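Local coordinates for alpha-fucosidase GH29 (Fusarium graminearum, PDB 4PSR), which hydrolyses alpha-L-fucosides, probably including fucose alpha-1,6-linked to the reducing-end N-acetylglucosamine of glycoprotein glycans, at residues F38-Y43 with V90-V95; E46-N51 with E76-G81; Y382-N387 with V431-S436. All coordinates share one frame; numbering follows the deposited sequence.

Contact 1. Residues F38-Y43 with V90-V95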
loop_
_atom_site.group_PDB
_atom_site.type_symbol
_atom_site.label_atom_id
_atom_site.label_comp_id
_atom_site.label_asym_id
_atom_site.label_seq_id
_atom_site.Cartn_x
_atom_site.Cartn_y
_atom_site.Cartn_z
ATOM N N PHE A 38 -16.006 7.994 -14.108
ATOM C CA PHE A 38 -16.331 6.565 -14.033
ATOM C C PHE A 38 -17.318 6.277 -12.914
ATOM O O PHE A 38 -17.944 5.213 -12.900
ATOM C CB PHE A 38 -15.068 5.709 -13.853
ATOM C CG PHE A 38 -14.154 6.184 -12.746
ATOM C CD1 PHE A 38 -14.448 5.916 -11.400
ATOM C CD2 PHE A 38 -13.030 6.929 -13.043
ATOM C CE1 PHE A 38 -13.626 6.402 -10.385
ATOM C CE2 PHE A 38 -12.190 7.405 -12.018
ATOM C CZ PHE A 38 -12.516 7.147 -10.700
ATOM N N THR A 39 -17.498 7.222 -11.985
ATOM C CA THR A 39 -18.450 7.065 -10.902
ATOM C C THR A 39 -19.890 7.439 -11.331
ATOM O O THR A 39 -20.848 7.112 -10.635
ATOM C CB THR A 39 -18.041 7.946 -9.680
ATOM O OG1 THR A 39 -16.638 7.775 -9.406
ATOM C CG2 THR A 39 -18.854 7.605 -8.445
ATOM N N THR A 40 -20.017 8.178 -12.431
ATOM C CA THR A 40 -21.306 8.767 -12.801
ATOM C C THR A 40 -22.455 7.741 -12.842
ATOM O O THR A 40 -23.531 7.990 -12.285
ATOM C CB THR A 40 -21.229 9.507 -14.135
ATOM O OG1 THR A 40 -20.060 10.345 -14.179
ATOM C CG2 THR A 40 -22.460 10.382 -14.327
ATOM N N ALA A 41 -22.209 6.577 -13.445
ATOM C CA ALA A 41 -23.260 5.553 -13.540
ATOM C C ALA A 41 -23.614 4.916 -12.194
ATOM O O ALA A 41 -24.701 4.367 -12.008
ATOM C CB ALA A 41 -22.848 4.499 -14.509
ATOM N N GLN A 42 -22.701 5.008 -11.229
ATOM C CA GLN A 42 -22.884 4.395 -9.914
ATOM C C GLN A 42 -23.360 2.948 -10.044
ATOM O O GLN A 42 -24.237 2.499 -9.313
ATOM C CB GLN A 42 -23.841 5.220 -9.019
ATOM C CG GLN A 42 -23.295 6.665 -8.796
ATOM C CD GLN A 42 -24.081 7.518 -7.831
ATOM O OE1 GLN A 42 -23.496 8.334 -7.116
ATOM N NE2 GLN A 42 -25.383 7.327 -7.776
ATOM N N TYR A 43 -22.713 2.218 -10.947
ATOM C CA TYR A 43 -23.107 0.841 -11.256
ATOM C C TYR A 43 -21.904 -0.048 -11.499
ATOM O O TYR A 43 -20.986 0.355 -12.195
ATOM C CB TYR A 43 -24.024 0.802 -12.487
ATOM C CG TYR A 43 -24.684 -0.556 -12.689
ATOM C CD1 TYR A 43 -25.822 -0.886 -11.958
ATOM C CD2 TYR A 43 -24.146 -1.492 -13.554
ATOM C CE1 TYR A 43 -26.428 -2.115 -12.104
ATOM C CE2 TYR A 43 -24.747 -2.725 -13.710
ATOM C CZ TYR A 43 -25.870 -3.025 -12.972
ATOM O OH TYR A 43 -26.483 -4.270 -13.132
ATOM N N VAL A 90 -27.835 13.643 -17.509
ATOM C CA VAL A 90 -26.797 12.899 -16.806
ATOM C C VAL A 90 -25.444 13.476 -17.153
ATOM O O VAL A 90 -25.108 13.649 -18.321
ATOM C CB VAL A 90 -26.857 11.397 -17.179
ATOM C CG1 VAL A 90 -25.665 10.629 -16.599
ATOM C CG2 VAL A 90 -28.172 10.786 -16.709
ATOM N N GLN A 91 -24.640 13.783 -16.130
ATOM C CA GLN A 91 -23.272 14.269 -16.344
ATOM C C GLN A 91 -22.475 14.199 -15.057
ATOM O O GLN A 91 -23.001 14.460 -13.983
ATOM C CB GLN A 91 -23.282 15.719 -16.867
ATOM C CG GLN A 91 -21.956 16.185 -17.416
ATOM C CD GLN A 91 -21.988 17.585 -17.982
ATOM O OE1 GLN A 91 -22.873 18.379 -17.625
ATOM N NE2 GLN A 91 -21.038 17.901 -18.848
ATOM N N PHE A 92 -21.199 13.895 -15.171
ATOM C CA PHE A 92 -20.279 14.095 -14.047
ATOM C C PHE A 92 -20.128 15.616 -13.877
ATOM O O PHE A 92 -19.484 16.289 -14.706
ATOM C CB PHE A 92 -18.908 13.448 -14.315
ATOM C CG PHE A 92 -17.938 13.649 -13.185
ATOM C CD1 PHE A 92 -18.169 13.060 -11.961
ATOM C CD2 PHE A 92 -16.802 14.424 -13.354
ATOM C CE1 PHE A 92 -17.278 13.257 -10.883
ATOM C CE2 PHE A 92 -15.920 14.617 -12.297
ATOM C CZ PHE A 92 -16.162 14.029 -11.071
ATOM N N LYS A 93 -20.723 16.148 -12.826
ATOM C CA LYS A 93 -20.815 17.605 -12.635
ATOM C C LYS A 93 -21.021 17.940 -11.163
ATOM O O LYS A 93 -22.073 18.447 -10.759
ATOM C CB LYS A 93 -21.937 18.184 -13.506
ATOM C CG LYS A 93 -21.934 19.707 -13.584
ATOM C CD LYS A 93 -22.906 20.191 -14.641
ATOM C CE LYS A 93 -23.047 21.695 -14.624
ATOM N NZ LYS A 93 -23.994 22.154 -15.688
ATOM N N PRO A 94 -20.020 17.635 -10.322
ATOM C CA PRO A 94 -20.144 17.993 -8.910
ATOM C C PRO A 94 -20.221 19.507 -8.782
ATOM O O PRO A 94 -19.558 20.232 -9.507
ATOM C CB PRO A 94 -18.842 17.463 -8.286
ATOM C CG PRO A 94 -17.874 17.332 -9.448
ATOM C CD PRO A 94 -18.752 16.949 -10.611
ATOM N N VAL A 95 -21.063 19.944 -7.861
ATOM C CA VAL A 95 -21.272 21.369 -7.584
ATOM C C VAL A 95 -20.832 21.674 -6.150
ATOM O O VAL A 95 -21.260 21.025 -5.216
ATOM C CB VAL A 95 -22.751 21.687 -7.757
ATOM C CG1 VAL A 95 -23.040 23.159 -7.412
ATOM C CG2 VAL A 95 -23.158 21.392 -9.176
#
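Thr-40 and Phe-92 mark the point where the two backbones draw closest, their CA atoms 5.6 Å apart, as a type I beta turn from Thr-39 to Gln-42 abuts the irregular chain that follows strand 89-90. The turn is closed by the bond from Gln-42 N to Thr-39 O (2.9 Å). From it the Thr-40 side chain points at the opposing segment, and its two branches do different work. The hydroxyl OG1 comes to 3.3 Å from Phe-92 CB, beside the root of the ring, yet it is hydrogen-bonded to Ala-37 O within its own loop; toward Phe-92 it serves as a packing atom. A chi1 of -46° puts OG1 beside the backbone N and the methyl CG2 anti to it. CG2 packs against Val-90 CG1 at 3.9 Å and against the peptide link from Gln-91 to Phe-92, with Phe-92 N at 3.8 Å. The Phe-92 ring extends past this meeting point, and Pro-94 CD sits over the centre of one of its faces, 3.8 Å above the plane. Trp-35 adds an edge-to-face partner to that ring, while Phe-78 of helix 76-80 packs against both Thr-40 and Val-90. The whole is an example of loop-on-loop packing in a TIM barrel, here within the long connection that leads from the first barrel strand, 29-33, to helix 105-114 in a beta-alpha-beta crossover.

Contact 2. Residues E46-N51 with E76-G81. With FUL (beta-L-fucopyranose), chain M.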
loop_
_atom_site.group_PDB
_atom_site.type_symbol
_atom_site.label_atom_id
_atom_site.label_comp_id
_atom_site.label_asym_id
_atom_site.label_seq_id
_atom_site.Cartn_x
_atom_site.Cartn_y
_atom_site.Cartn_z
ATOM N N GLU A 46 -15.771 0.860 -10.935
ATOM C CA GLU A 46 -15.027 1.841 -11.700
ATOM C C GLU A 46 -14.612 1.356 -13.090
ATOM O O GLU A 46 -14.157 2.162 -13.890
ATOM C CB GLU A 46 -13.796 2.315 -10.904
ATOM C CG GLU A 46 -12.644 1.312 -10.792
ATOM C CD GLU A 46 -12.891 0.079 -9.938
ATOM O OE1 GLU A 46 -13.809 0.057 -9.096
ATOM O OE2 GLU A 46 -12.121 -0.898 -10.127
ATOM N N TRP A 47 -14.756 0.046 -13.376
ATOM C CA TRP A 47 -14.550 -0.465 -14.741
ATOM C C TRP A 47 -15.787 -0.298 -15.629
ATOM O O TRP A 47 -15.759 -0.718 -16.777
ATOM C CB TRP A 47 -14.052 -1.923 -14.747
ATOM C CG TRP A 47 -12.578 -2.063 -14.458
ATOM C CD1 TRP A 47 -11.792 -1.265 -13.659
ATOM C CD2 TRP A 47 -11.694 -3.063 -15.006
ATOM N NE1 TRP A 47 -10.482 -1.710 -13.684
ATOM C CE2 TRP A 47 -10.400 -2.810 -14.507
ATOM C CE3 TRP A 47 -11.884 -4.155 -15.860
ATOM C CZ2 TRP A 47 -9.292 -3.601 -14.858
ATOM C CZ3 TRP A 47 -10.783 -4.941 -16.208
ATOM C CH2 TRP A 47 -9.511 -4.657 -15.714
ATOM N N TYR A 48 -16.842 0.327 -15.132
ATOM C CA TYR A 48 -18.046 0.557 -15.961
ATOM C C TYR A 48 -17.742 1.136 -17.341
ATOM O O TYR A 48 -18.337 0.690 -18.314
ATOM C CB TYR A 48 -19.042 1.447 -15.242
ATOM C CG TYR A 48 -20.378 1.563 -15.950
ATOM C CD1 TYR A 48 -21.415 0.701 -15.645
ATOM C CD2 TYR A 48 -20.610 2.562 -16.881
ATOM C CE1 TYR A 48 -22.647 0.797 -16.282
ATOM C CE2 TYR A 48 -21.820 2.660 -17.524
ATOM C CZ TYR A 48 -22.846 1.795 -17.196
ATOM O OH TYR A 48 -24.078 1.906 -17.812
ATOM N N PRO A 49 -16.818 2.108 -17.462
ATOM C CA PRO A 49 -16.555 2.651 -18.803
ATOM C C PRO A 49 -16.101 1.599 -19.810
ATOM O O PRO A 49 -16.362 1.763 -21.018
ATOM C CB PRO A 49 -15.444 3.687 -18.560
ATOM C CG PRO A 49 -15.542 4.039 -17.095
ATOM C CD PRO A 49 -16.035 2.801 -16.410
ATOM N N ARG A 50 -15.359 0.594 -19.344
ATOM C CA ARG A 50 -14.929 -0.527 -20.194
ATOM C C ARG A 50 -16.081 -1.507 -20.419
ATOM O O ARG A 50 -16.376 -1.899 -21.571
ATOM C CB ARG A 50 -13.776 -1.247 -19.504
ATOM C CG ARG A 50 -13.594 -2.744 -19.869
ATOM C CD ARG A 50 -12.340 -3.277 -19.194
ATOM N NE ARG A 50 -12.088 -4.708 -19.432
ATOM C CZ ARG A 50 -11.504 -5.162 -20.529
ATOM N NH1 ARG A 50 -11.176 -4.348 -21.509
ATOM N NH2 ARG A 50 -11.255 -6.459 -20.644
ATOM N N ASN A 51 -16.733 -1.922 -19.343
ATOM C CA ASN A 51 -17.697 -3.020 -19.440
ATOM C C ASN A 51 -19.041 -2.620 -20.052
ATOM O O ASN A 51 -19.763 -3.495 -20.518
ATOM C CB ASN A 51 -17.902 -3.693 -18.077
ATOM C CG ASN A 51 -16.642 -4.321 -17.535
ATOM O OD1 ASN A 51 -16.120 -3.891 -16.504
ATOM N ND2 ASN A 51 -16.140 -5.358 -18.210
ATOM N N GLU A 76 -18.307 8.812 -23.509
ATOM C CA GLU A 76 -18.038 10.238 -23.559
ATOM C C GLU A 76 -19.253 11.075 -23.142
ATOM O O GLU A 76 -19.100 12.209 -22.666
ATOM C CB GLU A 76 -17.533 10.655 -24.947
ATOM C CG GLU A 76 -18.532 10.519 -26.096
ATOM C CD GLU A 76 -18.636 9.127 -26.728
ATOM O OE1 GLU A 76 -18.108 8.121 -26.210
ATOM O OE2 GLU A 76 -19.303 9.041 -27.803
ATOM N N ASN A 77 -20.467 10.536 -23.281
ATOM C CA ASN A 77 -21.655 11.267 -22.826
ATOM C C ASN A 77 -21.681 11.533 -21.306
ATOM O O ASN A 77 -22.342 12.481 -20.855
ATOM C CB ASN A 77 -22.947 10.525 -23.195
ATOM C CG ASN A 77 -23.331 10.650 -24.657
ATOM O OD1 ASN A 77 -22.616 11.228 -25.482
ATOM N ND2 ASN A 77 -24.484 10.077 -24.992
ATOM N N PHE A 78 -21.059 10.672 -20.490
ATOM C CA PHE A 78 -21.001 10.948 -19.051
ATOM C C PHE A 78 -20.178 12.211 -18.754
ATOM O O PHE A 78 -20.437 12.911 -17.766
ATOM C CB PHE A 78 -20.419 9.766 -18.272
ATOM C CG PHE A 78 -21.317 8.548 -18.207
ATOM C CD1 PHE A 78 -22.483 8.543 -17.473
ATOM C CD2 PHE A 78 -20.947 7.393 -18.859
ATOM C CE1 PHE A 78 -23.274 7.386 -17.407
ATOM C CE2 PHE A 78 -21.718 6.250 -18.779
ATOM C CZ PHE A 78 -22.876 6.253 -18.069
ATOM N N ILE A 79 -19.202 12.491 -19.605
ATOM C CA ILE A 79 -18.315 13.641 -19.454
ATOM C C ILE A 79 -18.944 14.891 -20.074
ATOM O O ILE A 79 -18.973 15.958 -19.443
ATOM C CB ILE A 79 -16.948 13.344 -20.114
ATOM C CG1 ILE A 79 -16.251 12.216 -19.329
ATOM C CG2 ILE A 79 -16.074 14.618 -20.196
ATOM C CD1 ILE A 79 -15.122 11.548 -20.050
ATOM N N LYS A 80 -19.484 14.760 -21.281
ATOM C CA LYS A 80 -20.048 15.926 -21.989
ATOM C C LYS A 80 -21.519 16.188 -21.669
ATOM O O LYS A 80 -22.028 17.299 -21.910
ATOM C CB LYS A 80 -19.828 15.775 -23.497
ATOM C CG LYS A 80 -18.370 15.980 -23.867
ATOM C CD LYS A 80 -18.114 15.915 -25.367
ATOM C CE LYS A 80 -16.701 16.389 -25.664
ATOM N NZ LYS A 80 -16.448 16.442 -27.143
ATOM N N GLY A 81 -22.179 15.191 -21.076
ATOM C CA GLY A 81 -23.568 15.303 -20.671
ATOM C C GLY A 81 -24.558 14.849 -21.740
ATOM O O GLY A 81 -24.393 15.106 -22.949
HETATM C C1 FUL M . -6.508 -2.013 -10.390
HETATM C C2 FUL M . -7.468 -1.203 -11.238
HETATM O O2 FUL M . -7.813 -1.872 -12.461
HETATM C C3 FUL M . -8.692 -0.988 -10.387
HETATM O O3 FUL M . -9.663 -0.303 -11.147
HETATM C C4 FUL M . -8.267 -0.192 -9.179
HETATM O O4 FUL M . -7.819 1.094 -9.594
HETATM C C5 FUL M . -7.166 -0.944 -8.442
HETATM C C6 FUL M . -6.621 -0.179 -7.255
HETATM O O5 FUL M . -6.062 -1.258 -9.288
HETATM O O1 FUL M . -5.378 -2.318 -11.166
#
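Tyr-48 and Phe-78 join helix 48-51 to helix 76-80, two short helices set in the long loop that follows the first strand of the TIM barrel. Apolar contact alone links the segments, and it is narrow: Tyr-48 CE2 stands 3.8 Å from Phe-78 CZ. The side chains cross at about a right angle, with ring planes at 76° and centroids 5.9 Å apart, an oblique aromatic pair. Tyr-48 CG lies opposite the backbone N (chi1 -172°), which sends the ring toward helix 76-80. Its hydroxyl bonds to His-63, and Phe-78 is further enclosed by Trp-73 and Tyr-67, each meeting it edge-to-face.

Polar interactions belong to the residues just before helix 48-51, where the bound beta-L-fucopyranose is gripped by Glu-46 and Trp-47; His-34, His-126, His-127, Asp-226 and Lys-272 bond to the same sugar. The Glu-46 chain bends at the CB-CG bond (chi2 -69°), bringing OE2 to the sugar, and Trp-311 N bonds to OE1, which helps fix the rotation of the carboxylate. Trp-47 NE1 donates over 2.9 Å to fucose O2, which lies in the ring plane at the indole edge. The hydroxyl O3 is shared between the two side chains: it donates to Glu-46 OE2 over 2.7 Å and accepts a weak bond from Trp-47 NE1 at 3.0 Å.

Contact 3. Residues Y382-N387 with V431-S436. With NAG (2-acetamido-2-deoxy-beta-D-glucopyranose), chain E.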
loop_
_atom_site.group_PDB
_atom_site.type_symbol
_atom_site.label_atom_id
_atom_site.label_comp_id
_atom_site.label_asym_id
_atom_site.label_seq_id
_atom_site.Cartn_x
_atom_site.Cartn_y
_atom_site.Cartn_z
ATOM N N TYR A 382 6.726 -10.901 12.003
ATOM C CA TYR A 382 5.641 -9.898 11.923
ATOM C C TYR A 382 4.566 -10.069 12.994
ATOM O O TYR A 382 3.909 -9.109 13.374
ATOM C CB TYR A 382 4.979 -9.836 10.543
ATOM C CG TYR A 382 4.160 -11.020 10.198
ATOM C CD1 TYR A 382 2.842 -11.118 10.600
ATOM C CD2 TYR A 382 4.710 -12.047 9.447
ATOM C CE1 TYR A 382 2.081 -12.247 10.272
ATOM C CE2 TYR A 382 3.985 -13.150 9.125
ATOM C CZ TYR A 382 2.689 -13.244 9.527
ATOM O OH TYR A 382 1.975 -14.365 9.179
ATOM N N GLY A 383 4.361 -11.298 13.455
ATOM C CA GLY A 383 3.225 -11.581 14.319
ATOM C C GLY A 383 3.099 -13.049 14.657
ATOM O O GLY A 383 3.912 -13.888 14.234
ATOM N N GLU A 384 2.041 -13.341 15.404
ATOM C CA GLU A 384 1.685 -14.701 15.820
ATOM C C GLU A 384 0.178 -14.863 15.880
ATOM O O GLU A 384 -0.535 -13.905 16.122
ATOM C CB GLU A 384 2.218 -15.016 17.221
ATOM C CG GLU A 384 3.672 -14.739 17.425
ATOM C CD GLU A 384 4.154 -14.938 18.876
ATOM O OE1 GLU A 384 3.379 -15.399 19.752
ATOM O OE2 GLU A 384 5.337 -14.631 19.109
ATOM N N GLY A 385 -0.283 -16.097 15.718
ATOM C CA GLY A 385 -1.690 -16.409 15.926
ATOM C C GLY A 385 -2.335 -17.071 14.723
ATOM O O GLY A 385 -1.714 -17.218 13.681
ATOM N N PRO A 386 -3.601 -17.478 14.877
ATOM C CA PRO A 386 -4.305 -18.276 13.877
ATOM C C PRO A 386 -4.880 -17.478 12.715
ATOM O O PRO A 386 -5.009 -18.045 11.610
ATOM C CB PRO A 386 -5.422 -18.924 14.697
ATOM C CG PRO A 386 -5.699 -17.957 15.785
ATOM C CD PRO A 386 -4.356 -17.378 16.136
ATOM N N ASN A 387 -5.208 -16.204 12.927
ATOM C CA ASN A 387 -5.849 -15.402 11.880
ATOM C C ASN A 387 -4.796 -14.701 11.021
ATOM O O ASN A 387 -4.067 -13.824 11.495
ATOM C CB ASN A 387 -6.841 -14.433 12.497
ATOM C CG ASN A 387 -7.980 -15.163 13.222
ATOM O OD1 ASN A 387 -8.729 -15.919 12.596
ATOM N ND2 ASN A 387 -8.108 -14.952 14.523
ATOM N N VAL A 431 3.428 -14.468 24.280
ATOM C CA VAL A 431 4.270 -14.140 23.130
ATOM C C VAL A 431 5.224 -15.298 22.880
ATOM O O VAL A 431 6.257 -15.420 23.551
ATOM C CB VAL A 431 5.039 -12.812 23.356
ATOM C CG1 VAL A 431 5.769 -12.392 22.094
ATOM C CG2 VAL A 431 4.083 -11.708 23.842
ATOM N N LYS A 432 4.903 -16.150 21.913
ATOM C CA LYS A 432 5.710 -17.339 21.680
ATOM C C LYS A 432 7.158 -17.031 21.346
ATOM O O LYS A 432 8.073 -17.763 21.741
ATOM C CB LYS A 432 5.106 -18.197 20.581
ATOM C CG LYS A 432 3.754 -18.773 20.957
ATOM C CD LYS A 432 3.180 -19.617 19.803
ATOM C CE LYS A 432 1.975 -20.440 20.239
ATOM N NZ LYS A 432 2.339 -21.462 21.264
ATOM N N ASN A 433 7.381 -15.962 20.584
ATOM C CA ASN A 433 8.723 -15.643 20.148
ATOM C C ASN A 433 9.611 -14.998 21.196
ATOM O O ASN A 433 10.740 -14.641 20.899
ATOM C CB ASN A 433 8.694 -14.831 18.834
ATOM C CG ASN A 433 8.343 -15.696 17.655
ATOM O OD1 ASN A 433 9.140 -16.522 17.222
ATOM N ND2 ASN A 433 7.130 -15.553 17.162
ATOM N N LEU A 434 9.105 -14.878 22.427
ATOM C CA LEU A 434 9.924 -14.441 23.552
ATOM C C LEU A 434 9.950 -15.498 24.664
ATOM O O LEU A 434 10.383 -15.192 25.782
ATOM C CB LEU A 434 9.437 -13.092 24.084
ATOM C CG LEU A 434 9.594 -11.890 23.121
ATOM C CD1 LEU A 434 8.923 -10.679 23.733
ATOM C CD2 LEU A 434 11.057 -11.613 22.800
ATOM N N GLY A 435 9.503 -16.714 24.347
ATOM C CA GLY A 435 9.573 -17.843 25.281
ATOM C C GLY A 435 10.976 -18.438 25.327
ATOM O O GLY A 435 11.867 -17.996 24.614
ATOM N N SER A 436 11.167 -19.453 26.170
ATOM C CA SER A 436 12.483 -20.059 26.306
ATOM C C SER A 436 12.833 -20.896 25.087
ATOM O O SER A 436 14.007 -21.008 24.722
ATOM C CB SER A 436 12.583 -20.892 27.592
ATOM O OG SER A 436 12.526 -20.055 28.730
HETATM C C1 NAG E . -10.052 -16.369 17.761
HETATM C C2 NAG E . -11.057 -17.173 18.568
HETATM C C3 NAG E . -10.638 -18.637 18.596
HETATM C C4 NAG E . -10.456 -19.147 17.174
HETATM C C5 NAG E . -9.519 -18.230 16.387
HETATM C C6 NAG E . -9.424 -18.613 14.929
HETATM C C7 NAG E . -12.303 -16.114 20.406
HETATM C C8 NAG E . -12.235 -15.608 21.816
HETATM N N2 NAG E . -11.175 -16.643 19.921
HETATM O O3 NAG E . -11.640 -19.408 19.255
HETATM O O4 NAG E . -9.894 -20.452 17.182
HETATM O O5 NAG E . -9.994 -16.881 16.428
HETATM O O6 NAG E . -10.694 -18.533 14.292
HETATM O O7 NAG E . -13.332 -16.056 19.745
HETATM O O HOH W 1 5.718 -16.634 14.777
#
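Glu-384 spans the contact by sending its carboxylate onto the start of the 3-10 segment 432-433, a clear case of backbone N-H groups satisfied by a side chain. OE1 accepts from Lys-432 N (2.7 Å) through its syn lone pair. OE2 takes two donors from Asn-433: the backbone N at 2.9 Å, on the syn side but 31° out of the carboxylate plane, and ND2 at 2.8 Å, from above the same face. Three bonds therefore hold the group and fix its rotation, and the clustered donors would probably stabilise its negative charge. An extended chain beyond CG (chi2 175°) gives Glu-384 the reach. Lys-432 contributes its backbone N and the CB and CG methylenes, whereas its ammonium leads away. Asn-433 ND2 also donates to a water, 3.0 Å away, that makes a weak bond to Gly-383 O. Asn-387 ND2 bonds to Asp-404 and, weakly, to O5 of an N-acetylglucosamine near the glycosylation site Asn-401. The setting is an antiparallel beta region, segment 431-436 lying in the C-terminal domain of the fucosidase family: strand 383-384 is an outermost strand of a six-stranded sheet, and its glutamate ties that edge to the turn after strand 428-431.

Contacts 1 and 2 are neighbours, their centres 9 Å apart, and both lie in the excursion between barrel strand 29-33 and helix 105-114. Along the chain the segments of contact 2 fall between those of contact 1, and a probable hydrogen bond of 2.9 Å from Phe-92 N to Phe-78 O stitches the two together. Loop packing thus continues into the helix pair whose first member is directly preceded by Glu-46 and Trp-47, which bind the fucose. Contact 3 comes later, on the opposite side of the chain's centre, joining edge strand 383-384 to the turn after strand 428-431. Its nearest atoms are about 31 Å from contact 1 and 26 Å from contact 2, so barrel and beta region have separate local contacts.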